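Local coordinates for cobalamin (Vitamin B12) biosynthesis CbiX protein (Marinobacter aquaeolei, PDB 3LYH), which is probably a metal-binding lyase of the CbiX branch of the chelatase clan, named for a putative role in cobalamin (vitamin B12) biosynthesis, at residues C21-E25 against A39-M43; Q4-I8 against I35-A39. All coordinates share one frame. Residues are numbered along the deposited sequence.

Contact 1: C21-E25 against A39-M43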
loop_
_atom_site.group_PDB
_atom_site.type_symbol
_atom_site.label_atom_id
_atom_site.label_comp_id
_atom_site.label_asym_id
_atom_site.label_seq_id
_atom_site.Cartn_x
_atom_site.Cartn_y
_atom_site.Cartn_z
ATOM N N CYS B 21 -9.176 -4.827 7.710
ATOM C CA CYS B 21 -9.903 -3.555 7.876
ATOM C C CYS B 21 -9.233 -2.648 8.924
ATOM O O CYS B 21 -9.060 -1.431 8.662
ATOM C CB CYS B 21 -11.360 -3.787 8.220
ATOM S SG CYS B 21 -12.258 -4.588 6.853
ATOM N N GLU B 22 -8.821 -3.229 10.046
ATOM C CA GLU B 22 -8.076 -2.511 11.131
ATOM C C GLU B 22 -6.818 -1.836 10.585
ATOM O O GLU B 22 -6.465 -0.724 10.979
ATOM C CB GLU B 22 -7.711 -3.483 12.284
ATOM C CG GLU B 22 -6.749 -2.945 13.397
ATOM C CD GLU B 22 -5.712 -3.992 13.866
ATOM O OE1 GLU B 22 -6.089 -5.150 14.175
ATOM O OE2 GLU B 22 -4.511 -3.648 13.930
ATOM N N THR B 23 -6.094 -2.538 9.734
ATOM C CA THR B 23 -4.877 -1.947 9.135
ATOM C C THR B 23 -5.234 -0.722 8.319
ATOM O O THR B 23 -4.550 0.321 8.395
ATOM C CB THR B 23 -4.100 -3.015 8.343
ATOM O OG1 THR B 23 -3.923 -4.170 9.177
ATOM C CG2 THR B 23 -2.729 -2.454 7.904
ATOM N N PHE B 24 -6.285 -0.780 7.501
ATOM C CA PHE B 24 -6.664 0.371 6.714
ATOM C C PHE B 24 -7.213 1.488 7.556
ATOM O O PHE B 24 -6.948 2.640 7.285
ATOM C CB PHE B 24 -7.607 -0.005 5.553
ATOM C CG PHE B 24 -6.886 -0.625 4.435
ATOM C CD1 PHE B 24 -6.813 -2.024 4.315
ATOM C CD2 PHE B 24 -6.255 0.151 3.492
ATOM C CE1 PHE B 24 -6.085 -2.596 3.260
ATOM C CE2 PHE B 24 -5.531 -0.426 2.459
ATOM C CZ PHE B 24 -5.423 -1.781 2.381
ATOM N N GLU B 25 -7.963 1.146 8.596
ATOM C CA GLU B 25 -8.484 2.203 9.492
ATOM C C GLU B 25 -7.327 2.964 10.120
ATOM O O GLU B 25 -7.336 4.203 10.160
ATOM C CB GLU B 25 -9.376 1.611 10.555
ATOM C CG GLU B 25 -10.645 0.997 9.985
ATOM C CD GLU B 25 -11.746 1.995 9.735
ATOM O OE1 GLU B 25 -11.669 3.123 10.278
ATOM O OE2 GLU B 25 -12.698 1.631 9.003
ATOM N N ALA B 39 -12.759 10.895 5.428
ATOM C CA ALA B 39 -13.302 9.621 5.928
ATOM C C ALA B 39 -12.768 8.468 5.096
ATOM O O ALA B 39 -12.451 8.658 3.900
ATOM C CB ALA B 39 -14.811 9.644 5.873
ATOM N N ILE B 40 -12.651 7.314 5.718
ATOM C CA ILE B 40 -12.343 6.090 4.947
ATOM C C ILE B 40 -13.659 5.466 4.485
ATOM O O ILE B 40 -14.684 5.564 5.182
ATOM C CB ILE B 40 -11.535 5.025 5.755
ATOM C CG1 ILE B 40 -11.042 3.923 4.837
ATOM C CG2 ILE B 40 -12.350 4.471 6.987
ATOM C CD1 ILE B 40 -9.981 3.033 5.415
ATOM N N ALA B 41 -13.621 4.881 3.286
ATOM C CA ALA B 41 -14.733 4.092 2.778
ATOM C C ALA B 41 -14.147 2.868 2.088
ATOM O O ALA B 41 -12.979 2.857 1.655
ATOM C CB ALA B 41 -15.636 4.894 1.812
ATOM N N TYR B 42 -14.972 1.823 2.019
ATOM C CA TYR B 42 -14.594 0.556 1.446
ATOM C C TYR B 42 -15.439 0.271 0.185
ATOM O O TYR B 42 -16.645 0.456 0.170
ATOM C CB TYR B 42 -14.827 -0.565 2.457
ATOM C CG TYR B 42 -13.953 -0.440 3.681
ATOM C CD1 TYR B 42 -12.637 -0.834 3.623
ATOM C CD2 TYR B 42 -14.460 0.039 4.888
ATOM C CE1 TYR B 42 -11.814 -0.726 4.744
ATOM C CE2 TYR B 42 -13.646 0.144 6.026
ATOM C CZ TYR B 42 -12.331 -0.247 5.930
ATOM O OH TYR B 42 -11.505 -0.165 7.012
HETATM N N MSE B 43 -14.757 -0.171 -0.851
HETATM C CA MSE B 43 -15.359 -0.490 -2.151
HETATM C C MSE B 43 -16.422 -1.600 -2.016
HETATM O O MSE B 43 -17.443 -1.559 -2.679
HETATM C CB MSE B 43 -14.238 -0.879 -3.135
HETATM C CG MSE B 43 -14.570 -0.860 -4.650
HETATM SE SE MSE B 43 -12.955 -1.124 -5.699
HETATM C CE MSE B 43 -11.941 -0.252 -4.394
#

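Contact 2: Q4-I8 against I35-A39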
loop_
_atom_site.group_PDB
_atom_site.type_symbol
_atom_site.label_atom_id
_atom_site.label_comp_id
_atom_site.label_asym_id
_atom_site.label_seq_id
_atom_site.Cartn_x
_atom_site.Cartn_y
_atom_site.Cartn_z
ATOM N N GLN B 4 -14.326 23.946 -0.249
ATOM C CA GLN B 4 -15.286 24.898 0.374
ATOM C C GLN B 4 -16.719 24.326 0.416
ATOM O O GLN B 4 -17.562 24.715 -0.415
ATOM C CB GLN B 4 -15.249 26.249 -0.361
ATOM N N PRO B 5 -16.987 23.345 1.321
ATOM C CA PRO B 5 -16.080 22.390 1.999
ATOM C C PRO B 5 -15.945 21.129 1.145
ATOM O O PRO B 5 -16.933 20.680 0.553
ATOM C CB PRO B 5 -16.818 22.042 3.293
ATOM C CG PRO B 5 -18.249 22.149 2.932
ATOM C CD PRO B 5 -18.356 23.248 1.870
ATOM N N HIS B 6 -14.736 20.578 1.103
ATOM C CA HIS B 6 -14.391 19.516 0.177
ATOM C C HIS B 6 -14.111 18.235 0.950
ATOM O O HIS B 6 -13.199 18.166 1.811
ATOM C CB HIS B 6 -13.178 19.926 -0.623
ATOM C CG HIS B 6 -12.989 19.126 -1.861
ATOM N ND1 HIS B 6 -13.431 19.562 -3.094
ATOM C CD2 HIS B 6 -12.438 17.906 -2.060
ATOM C CE1 HIS B 6 -13.146 18.642 -4.000
ATOM N NE2 HIS B 6 -12.528 17.640 -3.399
ATOM N N GLN B 7 -14.910 17.215 0.663
ATOM C CA GLN B 7 -14.813 15.952 1.407
ATOM C C GLN B 7 -13.771 15.091 0.758
ATOM O O GLN B 7 -13.830 14.875 -0.438
ATOM C CB GLN B 7 -16.146 15.204 1.378
ATOM C CG GLN B 7 -16.127 13.820 2.058
ATOM C CD GLN B 7 -16.118 13.851 3.596
ATOM O OE1 GLN B 7 -15.461 13.006 4.251
ATOM N NE2 GLN B 7 -16.871 14.775 4.172
ATOM N N ILE B 8 -12.830 14.590 1.544
ATOM C CA ILE B 8 -11.903 13.565 1.095
ATOM C C ILE B 8 -12.461 12.206 1.523
ATOM O O ILE B 8 -12.859 12.005 2.663
ATOM C CB ILE B 8 -10.516 13.755 1.733
ATOM C CG1 ILE B 8 -9.826 15.005 1.175
ATOM C CG2 ILE B 8 -9.636 12.497 1.553
ATOM C CD1 ILE B 8 -9.223 14.775 -0.254
ATOM N N ILE B 35 -7.510 16.422 9.542
ATOM C CA ILE B 35 -8.151 17.390 8.667
ATOM C C ILE B 35 -9.632 17.198 8.699
ATOM O O ILE B 35 -10.172 16.148 9.101
ATOM C CB ILE B 35 -7.573 17.441 7.220
ATOM C CG1 ILE B 35 -7.922 16.184 6.436
ATOM C CG2 ILE B 35 -6.068 17.662 7.261
ATOM C CD1 ILE B 35 -7.776 16.341 4.920
ATOM N N GLU B 36 -10.309 18.287 8.416
ATOM C CA GLU B 36 -11.749 18.261 8.394
ATOM C C GLU B 36 -12.290 17.544 7.169
ATOM O O GLU B 36 -11.656 17.513 6.101
ATOM C CB GLU B 36 -12.313 19.671 8.490
ATOM C CG GLU B 36 -11.930 20.425 9.763
ATOM C CD GLU B 36 -12.378 19.707 11.021
ATOM O OE1 GLU B 36 -13.540 19.238 11.066
ATOM O OE2 GLU B 36 -11.588 19.587 11.967
ATOM N N ASN B 37 -13.452 16.911 7.329
ATOM C CA ASN B 37 -14.197 16.346 6.184
ATOM C C ASN B 37 -13.379 15.305 5.426
ATOM O O ASN B 37 -13.200 15.391 4.191
ATOM C CB ASN B 37 -14.678 17.435 5.246
ATOM C CG ASN B 37 -15.434 18.533 5.988
ATOM O OD1 ASN B 37 -16.357 18.234 6.744
ATOM N ND2 ASN B 37 -15.010 19.803 5.816
ATOM N N ALA B 38 -12.826 14.359 6.184
ATOM C CA ALA B 38 -12.088 13.241 5.604
ATOM C C ALA B 38 -12.558 11.934 6.256
ATOM O O ALA B 38 -12.781 11.893 7.445
ATOM C CB ALA B 38 -10.528 13.479 5.714
ATOM N N ALA B 39 -12.759 10.895 5.428
ATOM C CA ALA B 39 -13.302 9.621 5.928
ATOM C C ALA B 39 -12.768 8.468 5.096
ATOM O O ALA B 39 -12.451 8.658 3.900
ATOM C CB ALA B 39 -14.811 9.644 5.873
HETATM O O HOH W 1 -12.875 20.227 3.746
HETATM O O HOH W 2 -11.006 17.601 3.439
#

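Contact 1: C21-E25 against A39-M43
Tyr42 reaches from the strand to the helix with its whole side chain. With chi1 in the m well, its ring extends between Cys21 and Phe24, and the hydroxyl arrives beside the carboxylate of Glu25. There Tyr42 OH donates a hydrogen bond to Glu25 OE2 at 2.9 Å. Glu25 can accept it because both chi1 and chi2 are m: its CA-to-CB bond points sideways, and the m, m conformation then brings the carboxylate over to the strand, with OE2 3.5 Å from CG2 of Ile40. Cys21, also m, puts its SG 4.8 Å from the centroid of the Tyr42 ring, an oblique sulfur-aromatic contact, while its CB lies 4.3 Å from CZ of that ring. Ile40 is extended, t at both chi angles, so CD1 reaches the helix, 3.9 Å from Phe24 CB and 3.6 Å from Phe24 O. Phe24 meets the strand through its CB and carbonyl O, while its ring leads away. The axes of the two short segments approach to 10.1 Å and their directions differ by 151°, the nearly antiparallel helix-on-strand packing of a beta-alpha-beta unit. Helix 18-34 thus lies against strand 38-42, where Ile40 and Tyr42 face it; Ala41 points to the other side of the sheet and touches Ile53 of helix 50-59. Phe24 also packs on Ala12 of strand 6-12 and on Ala73 of the second subunit.

Contact 2: Q4-I8 against I35-A39
Asn37 lays its side chain alongside Pro5 and Gln7, its ND2 3.8 Å from Pro5 CB and its CB against the end of the Gln7 side chain. Its backbone lies in the left-handed helical region (phi 59°, psi 50°), turning the chain from the end of helix 18-34 into strand 38-42. From that turn Asn37 O accepts a hydrogen bond from Ile8 N at 2.8 Å, and two residues further on Ala39 N donates to Ile8 O at 3.0 Å. These two bonds straddle Ala38 and define a parallel bridge between Ile8 and Ala38, whose CA atoms are 4.5 Å apart. Two CA-H...O contacts add to the ladder, Gln7 CA to Asn37 O and Ala38 CA to Ile8 O, each 3.3 Å. On one face of the sheet Ile8 CB meets Ala38 CB at 4.0 Å. Before the strands pair, water fills the gap: water 1 donates to His6 O (2.8 Å) and accepts from Asn37 ND2 (3.0 Å). This is where the parallel pairing within the beta-alpha-beta unit begins. Strand 6-12 runs on between 38-42 and 64-69, where His6 NE2 is hydrogen-bonded to Thr66 OG1; Gln7 and Ala39 touch helix 50-59, while Ile8 and Ile35 pack on Leu121 of the second subunit.

Overall arrangement
Both contacts belong to one beta-alpha-beta unit and share Ala39, with centres about 16 Å apart. Contact 2 pairs strand 38-42 with strand 6-12 near the start of both, whereas contact 1 sets the same strand against helix 18-34, which connects the two. Their chemistry follows position. Contact 1, buried about 7 Å from the chain centre, depends on side chains: apolar packing, a sulfur-aromatic approach and one hydrogen bond. Contact 2, about 12 Å from that centre and only partly buried, relies on backbone hydrogen bonds and ordered water, with fewer apolar touches. Each also touches the second subunit, so the unit contributes to the dimer at both places.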